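Local coordinates for transcription factor SKN7 (PDB 5D5W), which binds heat-shock-element DNA through an HSF-type winged helix-turn-helix domain and probably controls genes in response to osmotic and oxidative stress, at residues S2-K7 against N60-H65; H18-W23 against V32-K37; K37-I42 against S50-F55. One frame throughout, in Å; residues are numbered along the deposited sequence.

Contact 1 (S2-K7 against N60-H65). With nucleotides of chain A; nucleotides of chain C.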
loop_
_atom_site.group_PDB
_atom_site.type_symbol
_atom_site.label_atom_id
_atom_site.label_comp_id
_atom_site.label_asym_id
_atom_site.label_seq_id
_atom_site.Cartn_x
_atom_site.Cartn_y
_atom_site.Cartn_z
ATOM N N SER B 2 13.559 12.409 -17.975
ATOM C CA SER B 2 12.601 11.381 -17.459
ATOM C C SER B 2 11.467 12.043 -16.683
ATOM O O SER B 2 11.710 12.742 -15.703
ATOM C CB SER B 2 13.321 10.370 -16.563
ATOM O OG SER B 2 14.435 9.792 -17.228
ATOM N N ASP B 3 10.232 11.808 -17.120
ATOM C CA ASP B 3 9.058 12.495 -16.567
ATOM C C ASP B 3 8.865 12.210 -15.077
ATOM O O ASP B 3 8.625 13.125 -14.279
ATOM C CB ASP B 3 7.803 12.087 -17.349
ATOM C CG ASP B 3 6.628 13.014 -17.105
ATOM O OD1 ASP B 3 6.152 13.077 -15.950
ATOM O OD2 ASP B 3 6.170 13.668 -18.072
ATOM N N PHE B 4 8.975 10.932 -14.719
ATOM C CA PHE B 4 8.800 10.466 -13.339
ATOM C C PHE B 4 9.813 11.103 -12.408
ATOM O O PHE B 4 9.462 11.575 -11.330
ATOM C CB PHE B 4 8.935 8.936 -13.275
ATOM C CG PHE B 4 8.854 8.362 -11.881
ATOM C CD1 PHE B 4 7.631 8.215 -11.244
ATOM C CD2 PHE B 4 9.997 7.938 -11.225
ATOM C CE1 PHE B 4 7.551 7.683 -9.969
ATOM C CE2 PHE B 4 9.927 7.408 -9.950
ATOM C CZ PHE B 4 8.698 7.278 -9.324
ATOM N N VAL B 5 11.069 11.109 -12.832
ATOM C CA VAL B 5 12.150 11.557 -11.967
ATOM C C VAL B 5 12.002 13.058 -11.713
ATOM O O VAL B 5 12.220 13.531 -10.595
ATOM C CB VAL B 5 13.538 11.224 -12.566
ATOM C CG1 VAL B 5 14.643 11.651 -11.610
ATOM C CG2 VAL B 5 13.648 9.733 -12.874
ATOM N N ARG B 6 11.624 13.789 -12.763
ATOM C CA ARG B 6 11.366 15.224 -12.676
ATOM C C ARG B 6 10.282 15.505 -11.650
ATOM O O ARG B 6 10.465 16.333 -10.761
ATOM C CB ARG B 6 10.951 15.782 -14.049
ATOM C CG ARG B 6 10.187 17.107 -14.010
ATOM C CD ARG B 6 10.179 17.804 -15.365
ATOM N NE ARG B 6 9.885 16.895 -16.481
ATOM C CZ ARG B 6 8.665 16.534 -16.888
ATOM N NH1 ARG B 6 7.572 16.990 -16.276
ATOM N NH2 ARG B 6 8.534 15.702 -17.922
ATOM N N LYS B 7 9.158 14.810 -11.786
ATOM C CA LYS B 7 8.034 14.970 -10.868
ATOM C C LYS B 7 8.385 14.551 -9.443
ATOM O O LYS B 7 7.904 15.142 -8.477
ATOM C CB LYS B 7 6.827 14.174 -11.358
ATOM C CG LYS B 7 6.176 14.776 -12.595
ATOM C CD LYS B 7 4.657 14.643 -12.561
ATOM C CE LYS B 7 4.125 13.606 -13.540
ATOM N NZ LYS B 7 3.766 14.247 -14.837
ATOM N N ASN B 60 10.857 1.185 -8.261
ATOM C CA ASN B 60 11.616 -0.024 -8.649
ATOM C C ASN B 60 11.848 -0.144 -10.163
ATOM O O ASN B 60 12.820 -0.747 -10.602
ATOM C CB ASN B 60 10.916 -1.301 -8.166
ATOM C CG ASN B 60 11.039 -1.517 -6.677
ATOM O OD1 ASN B 60 10.135 -2.059 -6.050
ATOM N ND2 ASN B 60 12.166 -1.111 -6.102
ATOM N N LYS B 61 10.950 0.427 -10.952
ATOM C CA LYS B 61 11.049 0.393 -12.410
ATOM C C LYS B 61 12.214 1.237 -12.897
ATOM O O LYS B 61 12.880 0.866 -13.844
ATOM C CB LYS B 61 9.745 0.896 -13.047
ATOM C CG LYS B 61 9.371 0.207 -14.351
ATOM C CD LYS B 61 7.992 0.652 -14.832
ATOM C CE LYS B 61 7.454 -0.224 -15.963
ATOM N NZ LYS B 61 6.408 0.459 -16.792
ATOM N N TYR B 62 12.438 2.379 -12.253
ATOM C CA TYR B 62 13.548 3.277 -12.582
ATOM C C TYR B 62 14.781 3.088 -11.677
ATOM O O TYR B 62 15.633 3.977 -11.569
ATOM C CB TYR B 62 13.082 4.729 -12.487
ATOM C CG TYR B 62 12.252 5.207 -13.649
ATOM C CD1 TYR B 62 12.781 6.068 -14.596
ATOM C CD2 TYR B 62 10.939 4.811 -13.791
ATOM C CE1 TYR B 62 12.017 6.518 -15.654
ATOM C CE2 TYR B 62 10.169 5.260 -14.843
ATOM C CZ TYR B 62 10.716 6.112 -15.764
ATOM O OH TYR B 62 9.943 6.549 -16.808
ATOM N N ASP B 63 14.856 1.945 -11.011
ATOM C CA ASP B 63 16.067 1.514 -10.323
ATOM C C ASP B 63 16.313 2.188 -8.957
ATOM O O ASP B 63 17.460 2.278 -8.500
ATOM C CB ASP B 63 17.281 1.662 -11.263
ATOM C CG ASP B 63 18.401 0.673 -10.958
ATOM O OD1 ASP B 63 18.105 -0.496 -10.625
ATOM O OD2 ASP B 63 19.586 1.070 -11.069
ATOM N N PHE B 64 15.243 2.629 -8.292
ATOM C CA PHE B 64 15.321 2.940 -6.862
ATOM C C PHE B 64 15.187 1.664 -6.052
ATOM O O PHE B 64 14.548 0.696 -6.472
ATOM C CB PHE B 64 14.215 3.889 -6.408
ATOM C CG PHE B 64 14.371 5.289 -6.895
ATOM C CD1 PHE B 64 13.999 5.625 -8.170
ATOM C CD2 PHE B 64 14.866 6.270 -6.061
ATOM C CE1 PHE B 64 14.130 6.919 -8.625
ATOM C CE2 PHE B 64 15.005 7.570 -6.502
ATOM C CZ PHE B 64 14.638 7.895 -7.785
ATOM N N HIS B 65 15.779 1.689 -4.867
ATOM C CA HIS B 65 15.693 0.596 -3.928
ATOM C C HIS B 65 15.222 1.166 -2.620
ATOM O O HIS B 65 15.436 2.340 -2.341
ATOM C CB HIS B 65 17.057 -0.069 -3.779
ATOM C CG HIS B 65 17.492 -0.790 -5.016
ATOM N ND1 HIS B 65 17.372 -2.157 -5.167
ATOM C CD2 HIS B 65 18.002 -0.328 -6.183
ATOM C CE1 HIS B 65 17.814 -2.508 -6.363
ATOM N NE2 HIS B 65 18.201 -1.416 -7.000
ATOM P P DT A 6 13.816 -3.080 -3.377
ATOM O OP1 DT A 6 15.262 -2.796 -3.551
ATOM O OP2 DT A 6 12.854 -1.959 -3.230
ATOM O "O5'" DT A 6 13.352 -3.993 -4.593
ATOM C "C5'" DT A 6 14.056 -5.208 -4.865
ATOM C "C4'" DT A 6 13.409 -5.917 -6.027
ATOM O "O4'" DT A 6 12.112 -6.380 -5.610
ATOM C "C3'" DT A 6 13.175 -5.054 -7.271
ATOM O "O3'" DT A 6 13.947 -5.578 -8.358
ATOM C "C2'" DT A 6 11.675 -5.140 -7.511
ATOM C "C1'" DT A 6 11.275 -6.376 -6.737
ATOM N N1 DT A 6 9.890 -6.391 -6.260
ATOM C C2 DT A 6 9.073 -7.427 -6.648
ATOM O O2 DT A 6 9.441 -8.329 -7.379
ATOM N N3 DT A 6 7.798 -7.365 -6.151
ATOM C C4 DT A 6 7.272 -6.393 -5.322
ATOM O O4 DT A 6 6.105 -6.472 -4.954
ATOM C C5 DT A 6 8.186 -5.341 -4.949
ATOM C C7 DT A 6 7.705 -4.247 -4.047
ATOM C C6 DT A 6 9.434 -5.394 -5.426
ATOM P P DG C 2 6.749 6.872 -17.369
ATOM O OP1 DG C 2 7.032 8.257 -16.904
ATOM O OP2 DG C 2 7.611 5.738 -16.942
ATOM O "O5'" DG C 2 5.251 6.532 -16.954
ATOM C "C5'" DG C 2 4.192 7.459 -17.242
ATOM C "C4'" DG C 2 2.879 6.982 -16.666
ATOM O "O4'" DG C 2 2.389 5.831 -17.396
ATOM C "C3'" DG C 2 2.914 6.555 -15.200
ATOM O "O3'" DG C 2 1.670 6.986 -14.635
ATOM C "C2'" DG C 2 3.055 5.046 -15.286
ATOM C "C1'" DG C 2 2.222 4.723 -16.516
ATOM N N9 DG C 2 2.581 3.517 -17.258
ATOM C C8 DG C 2 3.838 3.142 -17.668
ATOM N N7 DG C 2 3.840 2.037 -18.363
ATOM C C5 DG C 2 2.502 1.675 -18.439
ATOM C C6 DG C 2 1.885 0.563 -19.068
ATOM O O6 DG C 2 2.416 -0.351 -19.716
ATOM N N1 DG C 2 0.506 0.570 -18.884
ATOM C C2 DG C 2 -0.193 1.528 -18.188
ATOM N N2 DG C 2 -1.524 1.363 -18.126
ATOM N N3 DG C 2 0.370 2.577 -17.610
ATOM C C4 DG C 2 1.710 2.586 -17.772
ATOM P P DA A 7 13.838 -4.953 -9.836
ATOM O OP1 DA A 7 15.169 -5.101 -10.480
ATOM O OP2 DA A 7 13.220 -3.604 -9.747
ATOM O "O5'" DA A 7 12.813 -5.939 -10.551
ATOM C "C5'" DA A 7 12.966 -7.364 -10.391
ATOM C "C4'" DA A 7 11.888 -8.106 -11.143
ATOM O "O4'" DA A 7 10.645 -8.023 -10.407
ATOM C "C3'" DA A 7 11.583 -7.555 -12.532
ATOM O "O3'" DA A 7 11.292 -8.666 -13.385
ATOM C "C2'" DA A 7 10.359 -6.693 -12.290
ATOM C "C1'" DA A 7 9.631 -7.529 -11.263
ATOM N N9 DA A 7 8.643 -6.825 -10.444
ATOM C C8 DA A 7 8.776 -5.629 -9.780
ATOM N N7 DA A 7 7.695 -5.259 -9.137
ATOM C C5 DA A 7 6.788 -6.279 -9.393
ATOM C C6 DA A 7 5.453 -6.478 -9.002
ATOM N N6 DA A 7 4.774 -5.631 -8.226
ATOM N N1 DA A 7 4.836 -7.603 -9.424
ATOM C C2 DA A 7 5.521 -8.458 -10.196
ATOM N N3 DA A 7 6.772 -8.371 -10.644
ATOM C C4 DA A 7 7.358 -7.247 -10.200
#
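Phosphate contacts gather where the recognition helix, 52-61, of this winged helix-turn-helix domain runs out. The Y62 hydroxyl donates a very short hydrogen bond, 2.5 Å from OH to OP2 of DG2 of chain C, the acceptor lying in the ring plane at its edge. The DT6 phosphate of chain A is gripped by both non-bridging oxygens: N60 ND2 reaches OP2 at 3.1 Å in a nearly straight bond (165°), and H65 ND1 reaches OP1 at 2.7 Å along a more bent path. N60 ND2 also donates to F64 O at 3.0 Å, a double duty that suits a carboxamide with its two N-H groups. An alanine here would lose both bonds, and would probably weaken the hold on DT6 and loosen the turn leading to H65. That turn is a Schellman motif: D63, at positive phi (79°), lets F64 N return to L59 O.

Behind these groups helix 3-12 supplies the apolar backing. F4 CB lies over one face of the Y62 ring, and with CG anti to the backbone N the F4 ring follows, CD2 over the same ring; the two rings are near parallel (26°) but slid apart, their centroids 5.4 Å from each other. V5 CG2 meets Y62 CD1 obliquely at 4.1 Å, and F64 CE1 approaches the edge of the F4 ring, 4.4 Å from CE2. Outermost, S2 OG bonds to I101 O, while D3 forms salt bridges with R6 and K7; K7 NZ sits 2.9 Å from D3 OD1, on its syn lone pair.

Contact 2 (H18-W23 against V32-K37)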
loop_
_atom_site.group_PDB
_atom_site.type_symbol
_atom_site.label_atom_id
_atom_site.label_comp_id
_atom_site.label_asym_id
_atom_site.label_seq_id
_atom_site.Cartn_x
_atom_site.Cartn_y
_atom_site.Cartn_z
ATOM N N HIS B 18 7.063 18.992 3.590
ATOM C CA HIS B 18 8.226 18.584 4.367
ATOM C C HIS B 18 7.923 17.491 5.392
ATOM O O HIS B 18 8.736 16.589 5.605
ATOM C CB HIS B 18 8.869 19.797 5.059
ATOM C CG HIS B 18 10.118 19.462 5.824
ATOM N ND1 HIS B 18 11.356 19.364 5.224
ATOM C CD2 HIS B 18 10.316 19.188 7.137
ATOM C CE1 HIS B 18 12.261 19.049 6.134
ATOM N NE2 HIS B 18 11.657 18.934 7.304
ATOM N N SER B 19 6.759 17.574 6.027
ATOM C CA SER B 19 6.413 16.669 7.129
ATOM C C SER B 19 6.149 15.239 6.662
ATOM O O SER B 19 6.400 14.287 7.401
ATOM C CB SER B 19 5.179 17.199 7.865
ATOM O OG SER B 19 4.100 17.388 6.961
ATOM N N VAL B 20 5.653 15.107 5.433
ATOM C CA VAL B 20 5.215 13.819 4.893
ATOM C C VAL B 20 6.092 13.253 3.761
ATOM O O VAL B 20 6.129 12.039 3.571
ATOM C CB VAL B 20 3.743 13.888 4.429
ATOM C CG1 VAL B 20 2.879 14.499 5.532
ATOM C CG2 VAL B 20 3.602 14.683 3.140
ATOM N N VAL B 21 6.767 14.113 3.001
ATOM C CA VAL B 21 7.769 13.674 2.024
ATOM C C VAL B 21 8.936 14.661 2.012
ATOM O O VAL B 21 8.725 15.865 1.809
ATOM C CB VAL B 21 7.193 13.594 0.591
ATOM C CG1 VAL B 21 8.254 13.131 -0.403
ATOM C CG2 VAL B 21 6.008 12.657 0.543
ATOM N N ARG B 22 10.158 14.155 2.214
ATOM C CA ARG B 22 11.356 15.005 2.202
ATOM C C ARG B 22 12.637 14.237 1.890
ATOM O O ARG B 22 12.659 13.013 1.929
ATOM C CB ARG B 22 11.513 15.713 3.555
ATOM C CG ARG B 22 11.759 14.785 4.740
ATOM C CD ARG B 22 12.033 15.583 6.009
ATOM N NE ARG B 22 12.312 14.748 7.177
ATOM C CZ ARG B 22 11.395 14.089 7.891
ATOM N NH1 ARG B 22 10.101 14.130 7.561
ATOM N NH2 ARG B 22 11.778 13.369 8.941
ATOM N N TRP B 23 13.703 14.976 1.593
ATOM C CA TRP B 23 15.042 14.404 1.451
ATOM C C TRP B 23 15.545 13.917 2.801
ATOM O O TRP B 23 15.260 14.514 3.843
ATOM C CB TRP B 23 16.047 15.437 0.921
ATOM C CG TRP B 23 15.830 15.893 -0.492
ATOM C CD1 TRP B 23 15.286 17.077 -0.895
ATOM C CD2 TRP B 23 16.173 15.183 -1.689
ATOM N NE1 TRP B 23 15.252 17.144 -2.271
ATOM C CE2 TRP B 23 15.793 15.996 -2.782
ATOM C CE3 TRP B 23 16.758 13.939 -1.945
ATOM C CZ2 TRP B 23 15.978 15.604 -4.104
ATOM C CZ3 TRP B 23 16.950 13.551 -3.266
ATOM C CH2 TRP B 23 16.563 14.384 -4.325
ATOM N N VAL B 32 9.320 9.017 2.468
ATOM C CA VAL B 32 7.867 9.226 2.428
ATOM C C VAL B 32 7.275 8.647 3.709
ATOM O O VAL B 32 7.589 7.523 4.091
ATOM C CB VAL B 32 7.209 8.560 1.201
ATOM C CG1 VAL B 32 5.695 8.693 1.267
ATOM C CG2 VAL B 32 7.729 9.174 -0.090
ATOM N N LEU B 33 6.408 9.417 4.359
ATOM C CA LEU B 33 5.986 9.134 5.732
ATOM C C LEU B 33 4.634 9.786 5.968
ATOM O O LEU B 33 4.431 10.919 5.555
ATOM C CB LEU B 33 7.030 9.694 6.707
ATOM C CG LEU B 33 6.681 9.828 8.192
ATOM C CD1 LEU B 33 6.237 8.486 8.762
ATOM C CD2 LEU B 33 7.867 10.392 8.970
ATOM N N GLU B 34 3.718 9.076 6.626
ATOM C CA GLU B 34 2.330 9.539 6.811
ATOM C C GLU B 34 1.580 9.246 5.514
ATOM O O GLU B 34 1.140 10.152 4.794
ATOM C CB GLU B 34 2.249 11.031 7.206
ATOM C CG GLU B 34 0.917 11.475 7.806
ATOM C CD GLU B 34 0.922 12.939 8.238
ATOM O OE1 GLU B 34 0.071 13.715 7.744
ATOM O OE2 GLU B 34 1.782 13.320 9.065
ATOM N N ASN B 35 1.452 7.952 5.236
ATOM C CA ASN B 35 0.835 7.464 4.012
ATOM C C ASN B 35 -0.580 7.996 3.783
ATOM O O ASN B 35 -1.018 8.133 2.647
ATOM C CB ASN B 35 0.855 5.934 3.997
ATOM C CG ASN B 35 2.230 5.370 3.674
ATOM O OD1 ASN B 35 2.349 4.220 3.256
ATOM N ND2 ASN B 35 3.273 6.177 3.859
ATOM N N GLU B 36 -1.283 8.315 4.858
ATOM C CA GLU B 36 -2.590 8.952 4.757
ATOM C C GLU B 36 -2.521 10.162 3.837
ATOM O O GLU B 36 -3.135 10.171 2.779
ATOM C CB GLU B 36 -3.078 9.404 6.139
ATOM C CG GLU B 36 -3.584 8.282 7.029
ATOM C CD GLU B 36 -2.485 7.413 7.623
ATOM O OE1 GLU B 36 -2.491 6.188 7.348
ATOM O OE2 GLU B 36 -1.623 7.950 8.358
ATOM N N LYS B 37 -1.751 11.174 4.239
ATOM C CA LYS B 37 -1.752 12.463 3.543
ATOM C C LYS B 37 -0.986 12.432 2.221
ATOM O O LYS B 37 -1.393 13.098 1.270
ATOM C CB LYS B 37 -1.195 13.570 4.438
ATOM C CG LYS B 37 -1.659 14.961 4.016
ATOM C CD LYS B 37 -0.837 16.077 4.655
ATOM C CE LYS B 37 -1.078 17.419 3.965
ATOM N NZ LYS B 37 0.095 18.341 4.035
#
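V21 and V32 lie side by side and point the same way, each with CG1 anti to its backbone N and CG2 beside it, so that their branches mesh, V21 CG2 3.9 Å from V32 CG2. Compact and branched at CB, valine fits a place where two extended backbones run close together and one wall of the pair must be apolar: V21 leans on M11 and L12 of helix 3-12, and both valines rest on F38. V20 is oriented differently. Its CG1, anti to the carbonyl carbon, crosses the extended E34 chain obliquely and touches its carboxylate, V20 CG1 3.7 Å from E34 OE1. The same methyl group touches the aliphatic part of K37, whose CD is 4.1 Å away, so a lysine can serve here through its methylenes.

These residues belong to the beta hairpin of strands 21-23 and 30-33, at one border of the domain's antiparallel sheet. V21 and V32 are a non-hydrogen-bonded pair, and R22 bonds through its backbone to V31 further along. Toward the other end, L33 N donates to V20 O at 2.8 Å, in the carbonyl plane. V20 O also receives a CA-H...O contact from V32 CA, 3.5 Å away, and V20 CA makes a closer one to L33 O at 3.1 Å. V20 O and L33 O, two acceptors, come within 2.8 Å of each other, a crowded spot with V20 CB only 3.2 Å from L33 O. E34 follows at the N-cap position, and its positive phi (80°) turns the chain out of the strand and into helix 35-46. Within 18-23, R22 CD lies over one face of the H18 ring, offset toward its rim.

Contact 3 (K37-I42 against S50-F55); sequences KFTKTI and SNFASF. With nucleotides of chain C.
This is the helix-turn-helix itself: helix 35-46 packs against the turn and the first residues of the recognition helix, 52-61. Three phenylalanines form the apolar joint. F38, its CG anti to the backbone N, drives CZ over the centre of the F55 ring in a T-shaped (edge-to-face) stack, with centroids 5.1 Å apart and planes at 67°. Against F52 the same ring stands rim to rim, the planes at 82° and neither ring over the other's face; F38 CE2 comes to 3.4 Å from F52 CE1, a tight fit. Flat, rigid rings suit this joint, for one can present its edge to two neighbours at once.

T39 continues the seam toward the turn. With chi1 at -65°, its methyl is anti to the backbone N and presses on the turn backbone, CG2 lying 3.0 Å from S50 O, while OG1 faces F52, 3.6 Å from CD1. That hydroxyl is also engaged in a weak hydrogen bond with N35 O, so a small residue with one polar and one apolar branch answers both sides. S50 replies with CB 3.4 Å from T39 O.

N51 caps the start of the recognition helix: its OD1 accepts a weak bond from A53 N at 3.3 Å. On the DNA side of the helix, S54 OG donates to OP2 of DT4 of chain C at 2.6 Å, and N51 CB packs on the same oxygen. The phenylalanine cluster is closed by M11 and L8 of helix 3-12, V32 of strand 30-33, and W83 of strand 82-86, which meets F52 edge-to-face.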
loop_
_atom_site.group_PDB
_atom_site.type_symbol
_atom_site.label_atom_id
_atom_site.label_comp_id
_atom_site.label_asym_id
_atom_site.label_seq_id
_atom_site.Cartn_x
_atom_site.Cartn_y
_atom_site.Cartn_z
ATOM N N LYS B 37 -1.751 11.174 4.239
ATOM C CA LYS B 37 -1.752 12.463 3.543
ATOM C C LYS B 37 -0.986 12.432 2.221
ATOM O O LYS B 37 -1.393 13.098 1.270
ATOM C CB LYS B 37 -1.195 13.570 4.438
ATOM C CG LYS B 37 -1.659 14.961 4.016
ATOM C CD LYS B 37 -0.837 16.077 4.655
ATOM C CE LYS B 37 -1.078 17.419 3.965
ATOM N NZ LYS B 37 0.095 18.341 4.035
ATOM N N PHE B 38 0.108 11.668 2.157
ATOM C CA PHE B 38 0.897 11.535 0.917
ATOM C C PHE B 38 0.122 10.841 -0.199
ATOM O O PHE B 38 0.032 11.337 -1.326
ATOM C CB PHE B 38 2.194 10.754 1.165
ATOM C CG PHE B 38 2.922 10.405 -0.097
ATOM C CD1 PHE B 38 3.524 11.395 -0.846
ATOM C CD2 PHE B 38 2.966 9.099 -0.563
ATOM C CE1 PHE B 38 4.186 11.089 -2.020
ATOM C CE2 PHE B 38 3.623 8.791 -1.741
ATOM C CZ PHE B 38 4.235 9.786 -2.470
ATOM N N THR B 39 -0.417 9.675 0.133
ATOM C CA THR B 39 -1.167 8.858 -0.807
ATOM C C THR B 39 -2.413 9.588 -1.282
ATOM O O THR B 39 -2.679 9.643 -2.474
ATOM C CB THR B 39 -1.568 7.516 -0.166
ATOM O OG1 THR B 39 -0.390 6.753 0.126
ATOM C CG2 THR B 39 -2.451 6.713 -1.072
ATOM N N LYS B 40 -3.162 10.177 -0.360
ATOM C CA LYS B 40 -4.480 10.695 -0.703
ATOM C C LYS B 40 -4.426 12.122 -1.248
ATOM O O LYS B 40 -5.290 12.508 -2.020
ATOM C CB LYS B 40 -5.420 10.616 0.503
ATOM C CG LYS B 40 -5.362 9.305 1.284
ATOM C CD LYS B 40 -6.284 8.217 0.754
ATOM C CE LYS B 40 -5.935 6.869 1.392
ATOM N NZ LYS B 40 -7.113 6.078 1.863
ATOM N N THR B 41 -3.414 12.899 -0.865
ATOM C CA THR B 41 -3.361 14.328 -1.210
ATOM C C THR B 41 -2.286 14.686 -2.231
ATOM O O THR B 41 -2.541 15.441 -3.163
ATOM C CB THR B 41 -3.095 15.182 0.045
ATOM O OG1 THR B 41 -3.985 14.785 1.097
ATOM C CG2 THR B 41 -3.276 16.666 -0.256
ATOM N N ILE B 42 -1.086 14.146 -2.042
ATOM C CA ILE B 42 0.089 14.530 -2.832
ATOM C C ILE B 42 0.280 13.646 -4.073
ATOM O O ILE B 42 0.532 14.150 -5.176
ATOM C CB ILE B 42 1.353 14.504 -1.955
ATOM C CG1 ILE B 42 1.160 15.437 -0.755
ATOM C CG2 ILE B 42 2.569 14.932 -2.761
ATOM C CD1 ILE B 42 2.096 15.171 0.399
ATOM N N SER B 50 -3.844 7.473 -6.792
ATOM C CA SER B 50 -3.683 7.774 -5.362
ATOM C C SER B 50 -3.433 6.462 -4.639
ATOM O O SER B 50 -4.031 6.157 -3.599
ATOM C CB SER B 50 -4.929 8.474 -4.808
ATOM O OG SER B 50 -5.993 7.562 -4.598
ATOM N N ASN B 51 -2.512 5.708 -5.219
ATOM C CA ASN B 51 -2.285 4.303 -4.916
ATOM C C ASN B 51 -0.788 4.192 -4.659
ATOM O O ASN B 51 0.028 4.470 -5.543
ATOM C CB ASN B 51 -2.741 3.454 -6.119
ATOM C CG ASN B 51 -2.669 1.961 -5.868
ATOM O OD1 ASN B 51 -1.918 1.478 -5.011
ATOM N ND2 ASN B 51 -3.445 1.211 -6.638
ATOM N N PHE B 52 -0.421 3.832 -3.440
ATOM C CA PHE B 52 0.975 3.894 -3.030
ATOM C C PHE B 52 1.790 2.829 -3.741
ATOM O O PHE B 52 2.928 3.068 -4.112
ATOM C CB PHE B 52 1.088 3.713 -1.525
ATOM C CG PHE B 52 2.435 4.056 -0.979
ATOM C CD1 PHE B 52 2.824 5.378 -0.845
ATOM C CD2 PHE B 52 3.317 3.053 -0.593
ATOM C CE1 PHE B 52 4.079 5.691 -0.340
ATOM C CE2 PHE B 52 4.567 3.363 -0.096
ATOM C CZ PHE B 52 4.949 4.684 0.039
ATOM N N ALA B 53 1.186 1.661 -3.937
ATOM C CA ALA B 53 1.850 0.532 -4.569
ATOM C C ALA B 53 2.323 0.850 -5.981
ATOM O O ALA B 53 3.373 0.370 -6.403
ATOM C CB ALA B 53 0.923 -0.668 -4.582
ATOM N N SER B 54 1.554 1.669 -6.697
ATOM C CA SER B 54 1.933 2.127 -8.036
ATOM C C SER B 54 3.087 3.127 -7.995
ATOM O O SER B 54 3.908 3.182 -8.922
ATOM C CB SER B 54 0.727 2.734 -8.739
ATOM O OG SER B 54 -0.309 1.776 -8.828
ATOM N N PHE B 55 3.158 3.914 -6.923
ATOM C CA PHE B 55 4.300 4.797 -6.700
ATOM C C PHE B 55 5.540 3.970 -6.443
ATOM O O PHE B 55 6.602 4.245 -6.975
ATOM C CB PHE B 55 4.037 5.705 -5.496
ATOM C CG PHE B 55 5.172 6.637 -5.168
ATOM C CD1 PHE B 55 5.509 7.660 -6.025
ATOM C CD2 PHE B 55 5.887 6.485 -3.998
ATOM C CE1 PHE B 55 6.550 8.522 -5.731
ATOM C CE2 PHE B 55 6.922 7.346 -3.685
ATOM C CZ PHE B 55 7.255 8.368 -4.560
ATOM P P DT C 4 -3.550 2.948 -10.562
ATOM O OP1 DT C 4 -4.891 3.499 -10.254
ATOM O OP2 DT C 4 -2.426 3.113 -9.602
ATOM O "O5'" DT C 4 -3.726 1.392 -10.864
ATOM C "C5'" DT C 4 -4.581 0.941 -11.930
ATOM C "C4'" DT C 4 -4.501 -0.562 -12.058
ATOM O "O4'" DT C 4 -3.249 -0.956 -12.673
ATOM C "C3'" DT C 4 -4.573 -1.309 -10.727
ATOM O "O3'" DT C 4 -5.581 -2.314 -10.827
ATOM C "C2'" DT C 4 -3.185 -1.903 -10.554
ATOM C "C1'" DT C 4 -2.737 -2.082 -11.992
ATOM N N1 DT C 4 -1.277 -2.129 -12.223
ATOM C C2 DT C 4 -0.790 -3.059 -13.113
ATOM O O2 DT C 4 -1.502 -3.855 -13.706
ATOM N N3 DT C 4 0.571 -3.035 -13.275
ATOM C C4 DT C 4 1.470 -2.182 -12.664
ATOM O O4 DT C 4 2.666 -2.264 -12.927
ATOM C C5 DT C 4 0.891 -1.230 -11.751
ATOM C C7 DT C 4 1.792 -0.284 -11.026
ATOM C C6 DT C 4 -0.436 -1.248 -11.580
#

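Contacts 2 and 3 meet directly and share K37: V21 and V32 of the hairpin pack on F38, and V20 packs on I42, so sheet and helix-turn-helix enclose one apolar core. Contact 1 stands apart from contact 2, on the opposite side of the chain's centre, but uses the same recognition helix as contact 3. Contacts 1 and 3 both combine aromatic packing, buried in contact 1 and partly so in contact 3, with hydrogen bonds to DNA phosphates, contact 1 at and just beyond the end of helix 52-61, contact 3 near its start. Contact 2, about 10 Å from the nucleic acid at its nearest atom, relies instead on backbone bonding and valine packing, and its outer residues are exposed.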